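Local coordinates for actin-binding protein, cofilin/tropomyosin family protein, putative (Entamoeba histolytica, PDB 4LIZ) that binds actin filaments and stabilises them, and may contribute to phagocytosis and pseudopod formation by maintaining F-actin, at residues A[27-32]-A[36-41]; A[79-84]-A[103-108]; A[116-119]-A[123-126]; A[83-88]-A[96-101]. All coordinates share one frame; numbering follows the deposited sequence. Where two conformers were deposited one is given.

How the contacts relate
All four contacts belong to one ADF-type domain and reach the same mixed five-stranded sheet. Contact 1 comes first along the chain, a hairpin at one side of the sheet; contacts 4 and 2 then attach helix 92-108 to strand 76-85, their centres about 12 Å apart, and contact 3 closes the series at the opposite outermost strand, 114-118. Contacts 2 and 4 share Ser83 and Trp84. Leu38 of contact 1 packs on contacts 2 and 4, and Ser83 OG pairs with His117 ND1 of contact 3 at 2.8 Å. Contacts 1 and 3, about 19 Å apart between centres, do not touch, so helix 92-108 links the two outer parts of the sheet in one compact actin-binding domain.

Contact 1. Residues A[27-32]-A[36-41]; sequences VVFGVQ and NKLVVD
Gly30 and Val39 are bonded both ways at the middle of this antiparallel beta hairpin: Gly30 N donates to Val39 O at 2.8 Å, and Val39 N returns a straighter bond to Gly30 O. Gln32 and Lys37 form the next hydrogen-bonded pair toward the turn. Gln32 N meets Lys37 O almost end-on at 2.8 Å, whereas Lys37 N comes to Gln32 O from above the carbonyl plane. At the other end, where the chain turns a corner, Asp41 N donates to Val28 O across 2.8 Å.

The side chains split between two faces. Gln32 runs extended beyond CG (chi2 177°), which carries its amide across Val39 at about a right angle, NE2 lying 3.6 Å from Val39 CG1. Next to that pair the Asp41 carboxylate sits close against the bare backbone of Gly30, OD2 being 3.2 Å from Gly30 CA. On the other face Val31 and Leu38 lie side by side with CG2 and CD1 4.1 Å apart, and Leu38 CD2 leans on Phe29 CB. The Phe29 ring has Val39 O at its edge and Val40 CG2 approaching obliquely, while Val27 CG2 rests over one face.

Further out, Leu38 continues to Phe62 of the next strand and to Leu101 of helix 92-108. Asp41 OD2 is hydrogen-bonded to Gln61 NE2, and also to a HEPES molecule that probably comes from the crystallisation liquor. The chemistry is thus two-sided: hydrocarbon from Val31 and Leu38 joins the hairpin to the core, and a carboxylate at the corner binds it to strand 60-69.

Contact 2. Residues A[79-84]-A[103-108]; sequences FVFISW and GDVKNV
Phe81 overlaps Val105 and Lys106 with the outer atoms of its ring, CE1 meeting the valine and CE2 the lysine, both obliquely. This is the strand-to-helix packing of a beta-alpha-beta unit, in which strand 76-85 leads through helix 92-108 to the parallel strand 114-118 of the ADF fold. Phe81 CG stands anti to the backbone N (chi1 171°), which sends the ring out from the sheet toward the helix and spans a gap of 8.6 Å between Phe81 CA and Lys106 CA.

On one flank Phe81 CE1 lies 3.8 Å from the methyl Val105 CG1. On the other, Phe81 CE2 comes to 3.5 Å from Lys106 CG, and the lysine crosses the phenylalanine at about a right angle. No hydrogen bond joins the two segments; they meet by van der Waals contact alone.

Around this, Phe81 also touches Phe62 of the neighbouring strand and Glu115, and its backbone bonds to Ile114 and Leu116 hold it in the sheet. The second methyl of Val105, CG2, turns to Leu38 of the hairpin and extends the same hydrocarbon layer. Lys106 offers the ring its aliphatic part while its charge goes to another strand: the chain bends at chi3 (58°), and NZ forms a salt bridge with Glu115 OE1.

Contact 3. Residues A[116-119]-A[123-126]; sequences LHAT and DLVE
Asp123 reaches Thr119 because its chi1 of -69° sets CG anti to the carbonyl carbon, which turns the carboxylate back toward the end of strand 114-118. There OD2 receives Thr119 N at 2.9 Å, and the bond is nearly straight, with an N-H...O angle of 173° and the donor arriving almost in line with the C-O bond. Thr119 OG1, with a chi1 of 67°, lies between the backbone N and the carbonyl carbon and bonds to a water that in turn donates to Asp123 OD2 across 2.9 Å.

That one oxygen is gripped by more than this pair. Ser120 N, in the intervening loop, also donates to it, so two backbone amides and a water converge on OD2, consistent with a charged carboxylate. Thr119 OG1 has Glu87 OE2 as a further partner.

Beneath the polar end the contact is hydrocarbon. Ala118 CB touches Asp123 CB at 3.6 Å and nestles against the fork of Leu124, whose CG lies 3.8 Å from it and whose two methyls are scarcely farther. Leu116 CD1 adds a looser touch on Leu124 CD2 at 4.3 Å. Leu124 also packs on Ile82 of strand 76-85, while its carbonyl oxygen is bound by Lys52 NZ.

Val125 then takes the N-cap position of helix 126-137. A single aspartate oxygen drawing together the two amides just past the end of the strand thus closes the short loop here, at the connection by which the outermost strand of this ADF domain passes into its C-terminal helix.

Contact 4. Residues A[83-88]-A[96-101]; sequences SWAGEG and AVMSIL
Trp84 meets Met98 through its backbone, for its indole is turned to the other side of the strand. Gly86 N lies 3.6 Å above one indole face, offset toward the rim. Ala118 O lies over the same face, 3.7 Å from Trp84 CE3, and NE1 bonds to Lys56 O. The contact belongs to the beta-alpha-beta unit of the ADF fold: strand 83-85 and helix 96-101 run nearly antiparallel, at 171°, with their axes 9.9 Å apart.

A single long side chain bridges that distance. In Met98, present as selenomethionine, the first torsion, 169°, swings the chain away from the backbone nitrogen; it then bends at chi2 and chi3, which turns its methyl in against the strand backbone. The selenium stands 4.0 Å from Ser83 CB, and CE itself comes within 3.8 Å of the same carbon. Ala85 contributes a looser touch, its CB 4.4 Å from Met98 CE. Ser83 and Ala85 are alternate residues pointing to the helix, and the methyl CE sits between them against the backbone of Trp84, 3.5 Å from Trp84 N.

Other residues surround the methionine. Met98 also packs on Leu60 and Phe62 of strand 60-69 and on His117, whose ND1 is hydrogen-bonded to Ser83 OG; the serine thus gives its carbon to the methionine and its hydroxyl to the histidine. Within the helix, Leu101 N bonds to Val97 O, although the nitrogens of Ser99 and Ile100 lack bonds to the preceding turn and mark a kink beside Met98. Closest of all across the two segments is the methyl-to-carbonyl approach, Met98 CE to Trp84 O at 3.2 Å.

Contact 1. Residues A[27-32]-A[36-41]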
loop_
_atom_site.group_PDB
_atom_site.type_symbol
_atom_site.label_atom_id
_atom_site.label_comp_id
_atom_site.label_asym_id
_atom_site.label_seq_id
_atom_site.Cartn_x
_atom_site.Cartn_y
_atom_site.Cartn_z
ATOM N N VAL A 27 1.691 -6.632 -0.361
ATOM C CA VAL A 27 0.470 -6.862 -1.039
ATOM C C VAL A 27 0.021 -5.665 -1.820
ATOM O O VAL A 27 0.297 -4.528 -1.345
ATOM C CB VAL A 27 -0.655 -7.384 -0.123
ATOM C CG1 VAL A 27 -0.919 -6.375 1.017
ATOM C CG2 VAL A 27 -1.946 -7.729 -0.823
ATOM N N VAL A 28 -0.538 -5.890 -2.990
ATOM C CA VAL A 28 -1.186 -4.844 -3.808
ATOM C C VAL A 28 -2.607 -5.214 -3.993
ATOM O O VAL A 28 -2.885 -6.365 -4.410
ATOM C CB VAL A 28 -0.435 -4.634 -5.131
ATOM C CG1 VAL A 28 -1.146 -3.567 -5.976
ATOM C CG2 VAL A 28 1.003 -4.283 -4.931
ATOM N N PHE A 29 -3.558 -4.298 -3.701
ATOM C CA PHE A 29 -4.933 -4.477 -3.910
ATOM C C PHE A 29 -5.461 -3.689 -5.080
ATOM O O PHE A 29 -5.051 -2.517 -5.281
ATOM C CB PHE A 29 -5.772 -4.013 -2.679
ATOM C CG PHE A 29 -5.423 -4.717 -1.371
ATOM C CD1 PHE A 29 -5.926 -6.017 -1.160
ATOM C CD2 PHE A 29 -4.610 -4.161 -0.405
ATOM C CE1 PHE A 29 -5.613 -6.646 0.023
ATOM C CE2 PHE A 29 -4.341 -4.857 0.774
ATOM C CZ PHE A 29 -4.839 -6.102 0.948
ATOM N N GLY A 30 -6.272 -4.337 -5.857
ATOM C CA GLY A 30 -7.035 -3.666 -6.884
ATOM C C GLY A 30 -8.469 -3.489 -6.508
ATOM O O GLY A 30 -8.980 -3.941 -5.476
ATOM N N VAL A 31 -9.156 -2.694 -7.308
ATOM C CA VAL A 31 -10.495 -2.246 -7.003
ATOM C C VAL A 31 -11.440 -2.698 -8.089
ATOM O O VAL A 31 -11.243 -2.307 -9.260
ATOM C CB VAL A 31 -10.464 -0.670 -6.796
ATOM C CG1 VAL A 31 -11.855 -0.148 -6.461
ATOM C CG2 VAL A 31 -9.592 -0.241 -5.686
ATOM N N GLN A 32 -12.447 -3.476 -7.726
ATOM C CA GLN A 32 -13.544 -3.864 -8.622
ATOM C C GLN A 32 -14.795 -3.086 -8.226
ATOM O O GLN A 32 -14.973 -2.632 -7.116
ATOM C CB GLN A 32 -13.836 -5.344 -8.542
ATOM C CG GLN A 32 -12.674 -6.196 -8.994
ATOM C CD GLN A 32 -12.925 -7.688 -8.852
ATOM O OE1 GLN A 32 -13.973 -8.131 -8.312
ATOM N NE2 GLN A 32 -11.971 -8.471 -9.298
ATOM N N ASN A 36 -18.746 -3.299 -5.636
ATOM C CA ASN A 36 -17.555 -2.551 -5.199
ATOM C C ASN A 36 -16.836 -3.433 -4.132
ATOM O O ASN A 36 -17.373 -3.595 -3.021
ATOM C CB ASN A 36 -17.996 -1.218 -4.598
ATOM C CG ASN A 36 -18.610 -0.308 -5.671
ATOM O OD1 ASN A 36 -18.415 -0.510 -6.864
ATOM N ND2 ASN A 36 -19.331 0.687 -5.224
ATOM N N LYS A 37 -15.596 -3.760 -4.498
ATOM C CA LYS A 37 -14.794 -4.663 -3.646
ATOM C C LYS A 37 -13.309 -4.480 -3.933
ATOM O O LYS A 37 -12.941 -4.269 -5.059
ATOM C CB LYS A 37 -15.181 -6.132 -4.022
ATOM C CG LYS A 37 -14.471 -7.195 -3.302
ATOM C CD LYS A 37 -14.992 -8.595 -3.779
ATOM C CE LYS A 37 -14.513 -9.561 -2.725
ATOM N NZ LYS A 37 -14.500 -10.951 -3.214
ATOM N N LEU A 38 -12.464 -4.652 -2.911
ATOM C CA LEU A 38 -11.053 -4.780 -3.137
ATOM C C LEU A 38 -10.665 -6.264 -3.339
ATOM O O LEU A 38 -11.281 -7.162 -2.729
ATOM C CB LEU A 38 -10.284 -4.234 -1.924
ATOM C CG LEU A 38 -9.843 -2.759 -2.069
ATOM C CD1 LEU A 38 -11.034 -1.909 -2.253
ATOM C CD2 LEU A 38 -9.005 -2.333 -0.951
ATOM N N VAL A 39 -9.710 -6.474 -4.170
ATOM C CA VAL A 39 -9.174 -7.822 -4.444
ATOM C C VAL A 39 -7.682 -7.776 -4.352
ATOM O O VAL A 39 -7.035 -6.708 -4.521
ATOM C CB VAL A 39 -9.634 -8.342 -5.826
ATOM C CG1 VAL A 39 -11.195 -8.442 -5.790
ATOM C CG2 VAL A 39 -9.102 -7.530 -6.993
ATOM N N VAL A 40 -7.036 -8.917 -4.198
ATOM C CA VAL A 40 -5.587 -8.969 -4.273
ATOM C C VAL A 40 -5.101 -9.006 -5.722
ATOM O O VAL A 40 -5.435 -9.901 -6.449
ATOM C CB VAL A 40 -5.041 -10.218 -3.561
ATOM C CG1 VAL A 40 -3.568 -10.384 -3.819
ATOM C CG2 VAL A 40 -5.300 -10.094 -2.095
ATOM N N ASP A 41 -4.332 -7.997 -6.104
ATOM C CA ASP A 41 -3.632 -7.995 -7.378
ATOM C C ASP A 41 -2.297 -8.721 -7.360
ATOM O O ASP A 41 -1.950 -9.365 -8.273
ATOM C CB ASP A 41 -3.408 -6.551 -7.874
ATOM C CG ASP A 41 -4.669 -5.881 -8.387
ATOM O OD1 ASP A 41 -5.678 -6.519 -8.557
ATOM O OD2 ASP A 41 -4.584 -4.679 -8.591
#

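Contact 2. Residues A[79-84]-A[103-108]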
loop_
_atom_site.group_PDB
_atom_site.type_symbol
_atom_site.label_atom_id
_atom_site.label_comp_id
_atom_site.label_asym_id
_atom_site.label_seq_id
_atom_site.Cartn_x
_atom_site.Cartn_y
_atom_site.Cartn_z
ATOM N N PHE A 79 6.504 -0.350 8.176
ATOM C CA PHE A 79 5.463 -0.650 7.226
ATOM C C PHE A 79 5.110 0.573 6.427
ATOM O O PHE A 79 4.979 1.686 6.982
ATOM C CB PHE A 79 4.247 -1.186 7.931
ATOM C CG PHE A 79 4.518 -2.443 8.709
ATOM C CD1 PHE A 79 4.816 -3.647 8.091
ATOM C CD2 PHE A 79 4.532 -2.397 10.105
ATOM C CE1 PHE A 79 5.132 -4.753 8.831
ATOM C CE2 PHE A 79 4.867 -3.525 10.833
ATOM C CZ PHE A 79 5.155 -4.687 10.196
ATOM N N VAL A 80 4.969 0.412 5.133
ATOM C CA VAL A 80 4.676 1.489 4.156
ATOM C C VAL A 80 3.302 1.230 3.595
ATOM O O VAL A 80 3.026 0.161 3.047
ATOM C CB VAL A 80 5.735 1.540 3.067
ATOM C CG1 VAL A 80 5.397 2.639 2.064
ATOM C CG2 VAL A 80 7.160 1.765 3.637
ATOM N N PHE A 81 2.411 2.246 3.590
ATOM C CA PHE A 81 1.095 2.260 2.997
ATOM C C PHE A 81 1.091 3.182 1.824
ATOM O O PHE A 81 1.426 4.358 1.964
ATOM C CB PHE A 81 -0.021 2.586 3.994
ATOM C CG PHE A 81 -1.337 2.816 3.373
ATOM C CD1 PHE A 81 -2.043 1.833 2.698
ATOM C CD2 PHE A 81 -1.971 4.065 3.454
ATOM C CE1 PHE A 81 -3.304 2.020 2.123
ATOM C CE2 PHE A 81 -3.179 4.278 2.880
ATOM C CZ PHE A 81 -3.878 3.269 2.233
ATOM N N ILE A 82 0.693 2.746 0.652
ATOM C CA ILE A 82 0.606 3.559 -0.556
ATOM C C ILE A 82 -0.783 3.503 -1.069
ATOM O O ILE A 82 -1.441 2.440 -1.257
ATOM C CB ILE A 82 1.530 3.006 -1.663
ATOM C CG1 ILE A 82 2.968 3.192 -1.221
ATOM C CG2 ILE A 82 1.197 3.608 -2.994
ATOM C CD1 ILE A 82 3.964 2.317 -1.954
ATOM N N SER A 83 -1.395 4.664 -1.414
ATOM C CA SER A 83 -2.548 4.792 -2.291
ATOM C C SER A 83 -2.106 5.196 -3.701
ATOM O O SER A 83 -1.198 6.012 -3.826
ATOM C CB SER A 83 -3.620 5.726 -1.689
ATOM O OG SER A 83 -3.098 7.028 -1.575
ATOM N N TRP A 84 -2.712 4.628 -4.721
ATOM C CA TRP A 84 -2.281 4.815 -6.074
ATOM C C TRP A 84 -3.489 5.132 -6.914
ATOM O O TRP A 84 -4.480 4.388 -7.003
ATOM C CB TRP A 84 -1.644 3.504 -6.647
ATOM C CG TRP A 84 -1.439 3.459 -8.143
ATOM C CD1 TRP A 84 -2.239 2.939 -9.013
ATOM C CD2 TRP A 84 -0.308 4.007 -8.829
ATOM N NE1 TRP A 84 -1.705 3.033 -10.295
ATOM C CE2 TRP A 84 -0.491 3.685 -10.183
ATOM C CE3 TRP A 84 0.853 4.655 -8.438
ATOM C CZ2 TRP A 84 0.480 4.080 -11.140
ATOM C CZ3 TRP A 84 1.819 5.043 -9.378
ATOM C CH2 TRP A 84 1.596 4.738 -10.723
ATOM N N GLY A 103 -9.846 5.985 3.467
ATOM C CA GLY A 103 -10.109 6.067 4.870
ATOM C C GLY A 103 -10.565 4.717 5.400
ATOM O O GLY A 103 -10.141 4.305 6.513
ATOM N N ASP A 104 -11.451 4.059 4.688
ATOM C CA ASP A 104 -11.967 2.715 5.093
ATOM C C ASP A 104 -10.764 1.752 5.084
ATOM O O ASP A 104 -10.622 0.911 6.024
ATOM C CB ASP A 104 -13.002 2.263 4.197
ATOM C CG ASP A 104 -14.373 2.942 4.402
ATOM O OD1 ASP A 104 -14.530 3.716 5.352
ATOM O OD2 ASP A 104 -15.219 2.562 3.622
ATOM N N VAL A 105 -9.919 1.776 4.069
ATOM C CA VAL A 105 -8.795 0.871 3.981
ATOM C C VAL A 105 -7.839 1.086 5.134
ATOM O O VAL A 105 -7.348 0.135 5.748
ATOM C CB VAL A 105 -8.079 1.019 2.639
ATOM C CG1 VAL A 105 -6.694 0.301 2.622
ATOM C CG2 VAL A 105 -8.946 0.573 1.496
ATOM N N LYS A 106 -7.562 2.319 5.519
ATOM C CA LYS A 106 -6.721 2.629 6.641
ATOM C C LYS A 106 -7.303 2.227 7.947
ATOM O O LYS A 106 -6.475 1.939 8.872
ATOM C CB LYS A 106 -6.382 4.152 6.648
ATOM C CG LYS A 106 -5.453 4.626 5.583
ATOM C CD LYS A 106 -5.367 6.182 5.451
ATOM C CE LYS A 106 -4.946 6.829 6.664
ATOM N NZ LYS A 106 -4.810 8.275 6.406
ATOM N N ASN A 107 -8.598 2.106 8.087
ATOM C CA ASN A 107 -9.061 1.445 9.286
ATOM C C ASN A 107 -8.816 -0.029 9.476
ATOM O O ASN A 107 -8.787 -0.524 10.563
ATOM C CB ASN A 107 -10.533 1.693 9.405
ATOM C CG ASN A 107 -10.782 3.122 9.771
ATOM O OD1 ASN A 107 -9.880 3.790 10.343
ATOM N ND2 ASN A 107 -11.934 3.648 9.381
ATOM N N VAL A 108 -8.495 -0.696 8.398
ATOM C CA VAL A 108 -8.041 -2.075 8.479
ATOM C C VAL A 108 -6.528 -2.099 8.538
ATOM O O VAL A 108 -5.955 -2.912 9.326
ATOM C CB VAL A 108 -8.525 -2.887 7.242
ATOM C CG1 VAL A 108 -7.988 -4.351 7.256
ATOM C CG2 VAL A 108 -10.015 -2.770 7.063
#

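Contact 3. Residues A[116-119]-A[123-126]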
loop_
_atom_site.group_PDB
_atom_site.type_symbol
_atom_site.label_atom_id
_atom_site.label_comp_id
_atom_site.label_asym_id
_atom_site.label_seq_id
_atom_site.Cartn_x
_atom_site.Cartn_y
_atom_site.Cartn_z
ATOM N N LEU A 116 1.863 7.299 1.624
ATOM C CA LEU A 116 2.195 8.006 0.396
ATOM C C LEU A 116 1.038 7.912 -0.540
ATOM O O LEU A 116 0.410 6.820 -0.713
ATOM C CB LEU A 116 3.394 7.414 -0.326
ATOM C CG LEU A 116 4.601 7.186 0.589
ATOM C CD1 LEU A 116 5.539 6.024 0.224
ATOM C CD2 LEU A 116 5.198 8.532 0.817
ATOM N N HIS A 117 0.667 8.969 -1.234
ATOM C CA HIS A 117 -0.212 8.929 -2.302
ATOM C C HIS A 117 0.578 9.142 -3.627
ATOM O O HIS A 117 1.344 10.159 -3.744
ATOM C CB HIS A 117 -1.326 10.033 -2.247
ATOM C CG HIS A 117 -2.291 9.970 -3.361
ATOM N ND1 HIS A 117 -3.132 8.910 -3.612
ATOM C CD2 HIS A 117 -2.484 10.808 -4.407
ATOM C CE1 HIS A 117 -3.828 9.102 -4.688
ATOM N NE2 HIS A 117 -3.441 10.266 -5.193
ATOM N N ALA A 118 0.386 8.315 -4.610
ATOM C CA ALA A 118 1.174 8.383 -5.830
ATOM C C ALA A 118 0.251 8.274 -7.018
ATOM O O ALA A 118 -0.781 7.614 -7.047
ATOM C CB ALA A 118 2.170 7.188 -5.866
ATOM N N THR A 119 0.649 8.985 -8.076
ATOM C CA THR A 119 -0.041 8.953 -9.339
ATOM C C THR A 119 0.896 8.532 -10.494
ATOM O O THR A 119 0.446 8.227 -11.529
ATOM C CB THR A 119 -0.722 10.315 -9.685
ATOM O OG1 THR A 119 0.280 11.293 -9.914
ATOM C CG2 THR A 119 -1.668 10.752 -8.545
ATOM N N ASP A 123 6.793 8.973 -8.204
ATOM C CA ASP A 123 6.443 9.371 -6.872
ATOM C C ASP A 123 6.974 8.380 -5.845
ATOM O O ASP A 123 6.885 8.623 -4.704
ATOM C CB ASP A 123 4.907 9.451 -6.687
ATOM C CG ASP A 123 4.261 10.591 -7.453
ATOM O OD1 ASP A 123 4.952 11.584 -7.670
ATOM O OD2 ASP A 123 3.129 10.467 -7.831
ATOM N N LEU A 124 7.435 7.221 -6.308
ATOM C CA LEU A 124 7.780 6.116 -5.425
ATOM C C LEU A 124 9.228 5.683 -5.640
ATOM O O LEU A 124 9.527 4.940 -6.526
ATOM C CB LEU A 124 6.832 4.923 -5.680
ATOM C CG LEU A 124 5.334 5.186 -5.450
ATOM C CD1 LEU A 124 4.543 4.008 -5.976
ATOM C CD2 LEU A 124 5.065 5.408 -3.974
ATOM N N VAL A 125 10.070 6.156 -4.756
ATOM C CA VAL A 125 11.551 6.060 -4.933
ATOM C C VAL A 125 12.081 5.576 -3.668
ATOM O O VAL A 125 11.980 6.181 -2.595
ATOM C CB VAL A 125 12.163 7.402 -5.382
ATOM C CG1 VAL A 125 13.708 7.317 -5.482
ATOM C CG2 VAL A 125 11.552 7.884 -6.613
ATOM N N GLU A 126 12.832 4.479 -3.712
ATOM C CA GLU A 126 13.289 3.841 -2.492
ATOM C C GLU A 126 14.085 4.748 -1.550
ATOM O O GLU A 126 13.857 4.778 -0.399
ATOM C CB GLU A 126 14.181 2.621 -2.859
ATOM C CG GLU A 126 14.889 1.973 -1.675
ATOM C CD GLU A 126 13.961 1.301 -0.674
ATOM O OE1 GLU A 126 12.919 0.876 -1.078
ATOM O OE2 GLU A 126 14.320 1.223 0.500
HETATM O O HOH W 1 1.364 12.787 -7.659
#

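Contact 4. Residues A[83-88]-A[96-101]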
loop_
_atom_site.group_PDB
_atom_site.type_symbol
_atom_site.label_atom_id
_atom_site.label_comp_id
_atom_site.label_asym_id
_atom_site.label_seq_id
_atom_site.Cartn_x
_atom_site.Cartn_y
_atom_site.Cartn_z
ATOM N N SER A 83 -1.395 4.664 -1.414
ATOM C CA SER A 83 -2.548 4.792 -2.291
ATOM C C SER A 83 -2.106 5.196 -3.701
ATOM O O SER A 83 -1.198 6.012 -3.826
ATOM C CB SER A 83 -3.620 5.726 -1.689
ATOM O OG SER A 83 -3.098 7.028 -1.575
ATOM N N TRP A 84 -2.712 4.628 -4.721
ATOM C CA TRP A 84 -2.281 4.815 -6.074
ATOM C C TRP A 84 -3.489 5.132 -6.914
ATOM O O TRP A 84 -4.480 4.388 -7.003
ATOM C CB TRP A 84 -1.644 3.504 -6.647
ATOM C CG TRP A 84 -1.439 3.459 -8.143
ATOM C CD1 TRP A 84 -2.239 2.939 -9.013
ATOM C CD2 TRP A 84 -0.308 4.007 -8.829
ATOM N NE1 TRP A 84 -1.705 3.033 -10.295
ATOM C CE2 TRP A 84 -0.491 3.685 -10.183
ATOM C CE3 TRP A 84 0.853 4.655 -8.438
ATOM C CZ2 TRP A 84 0.480 4.080 -11.140
ATOM C CZ3 TRP A 84 1.819 5.043 -9.378
ATOM C CH2 TRP A 84 1.596 4.738 -10.723
ATOM N N ALA A 85 -3.429 6.252 -7.716
ATOM C CA ALA A 85 -4.418 6.654 -8.667
ATOM C C ALA A 85 -3.685 6.957 -9.945
ATOM O O ALA A 85 -3.128 8.051 -10.096
ATOM C CB ALA A 85 -5.188 7.933 -8.209
ATOM N N GLY A 86 -3.643 5.992 -10.849
ATOM C CA GLY A 86 -2.883 6.114 -12.084
ATOM C C GLY A 86 -3.430 7.269 -12.950
ATOM O O GLY A 86 -4.655 7.512 -12.917
ATOM N N GLU A 87 -2.493 7.794 -13.725
ATOM C CA GLU A 87 -2.872 8.983 -14.544
ATOM C C GLU A 87 -3.739 8.596 -15.699
ATOM O O GLU A 87 -4.381 9.507 -16.306
ATOM C CB GLU A 87 -1.644 9.748 -14.977
ATOM C CG GLU A 87 -1.126 10.454 -13.718
ATOM C CD GLU A 87 0.242 11.136 -13.881
ATOM O OE1 GLU A 87 0.867 11.059 -14.971
ATOM O OE2 GLU A 87 0.721 11.739 -12.868
ATOM N N GLY A 88 -3.885 7.337 -16.032
ATOM C CA GLY A 88 -4.722 6.745 -17.084
ATOM C C GLY A 88 -6.100 6.335 -16.682
ATOM O O GLY A 88 -6.827 5.794 -17.431
ATOM N N ALA A 96 -12.750 10.000 -7.750
ATOM C CA ALA A 96 -13.406 10.742 -6.633
ATOM C C ALA A 96 -13.624 9.926 -5.426
ATOM O O ALA A 96 -13.758 10.541 -4.343
ATOM C CB ALA A 96 -14.646 11.457 -7.093
ATOM N N VAL A 97 -13.759 8.615 -5.549
ATOM C CA VAL A 97 -13.988 7.747 -4.368
ATOM C C VAL A 97 -12.728 7.501 -3.589
ATOM O O VAL A 97 -12.764 6.966 -2.478
ATOM C CB VAL A 97 -14.714 6.447 -4.733
ATOM C CG1 VAL A 97 -13.721 5.371 -5.184
ATOM C CG2 VAL A 97 -15.587 6.010 -3.604
HETATM N N MSE A 98 -11.567 7.855 -4.097
HETATM C CA MSE A 98 -10.315 7.546 -3.503
HETATM C C MSE A 98 -10.214 7.902 -2.051
HETATM O O MSE A 98 -9.836 7.117 -1.162
HETATM C CB MSE A 98 -9.113 8.043 -4.274
HETATM C CG MSE A 98 -7.808 7.946 -3.553
HETATM SE SE MSE A 98 -7.376 6.075 -3.153
HETATM C CE MSE A 98 -6.078 5.688 -4.548
ATOM N N SER A 99 -10.559 9.152 -1.662
ATOM C CA SER A 99 -10.283 9.466 -0.318
ATOM C C SER A 99 -11.201 8.707 0.656
ATOM O O SER A 99 -10.723 8.316 1.744
ATOM C CB SER A 99 -10.446 11.022 -0.008
ATOM O OG SER A 99 -9.415 11.769 -0.659
ATOM N N ILE A 100 -12.484 8.596 0.382
ATOM C CA ILE A 100 -13.423 7.916 1.304
ATOM C C ILE A 100 -13.003 6.392 1.348
ATOM O O ILE A 100 -12.982 5.804 2.448
ATOM C CB ILE A 100 -14.881 8.128 0.966
ATOM C CG1 ILE A 100 -15.755 7.728 2.100
ATOM C CG2 ILE A 100 -15.288 7.583 -0.334
ATOM C CD1 ILE A 100 -17.173 8.171 1.976
ATOM N N LEU A 101 -12.615 5.841 0.195
ATOM C CA LEU A 101 -12.230 4.398 0.177
ATOM C C LEU A 101 -10.944 4.281 0.974
ATOM O O LEU A 101 -10.762 3.331 1.769
ATOM C CB LEU A 101 -12.065 3.987 -1.196
ATOM C CG LEU A 101 -11.557 2.526 -1.428
ATOM C CD1 LEU A 101 -12.404 1.540 -0.672
ATOM C CD2 LEU A 101 -11.566 2.250 -2.904
#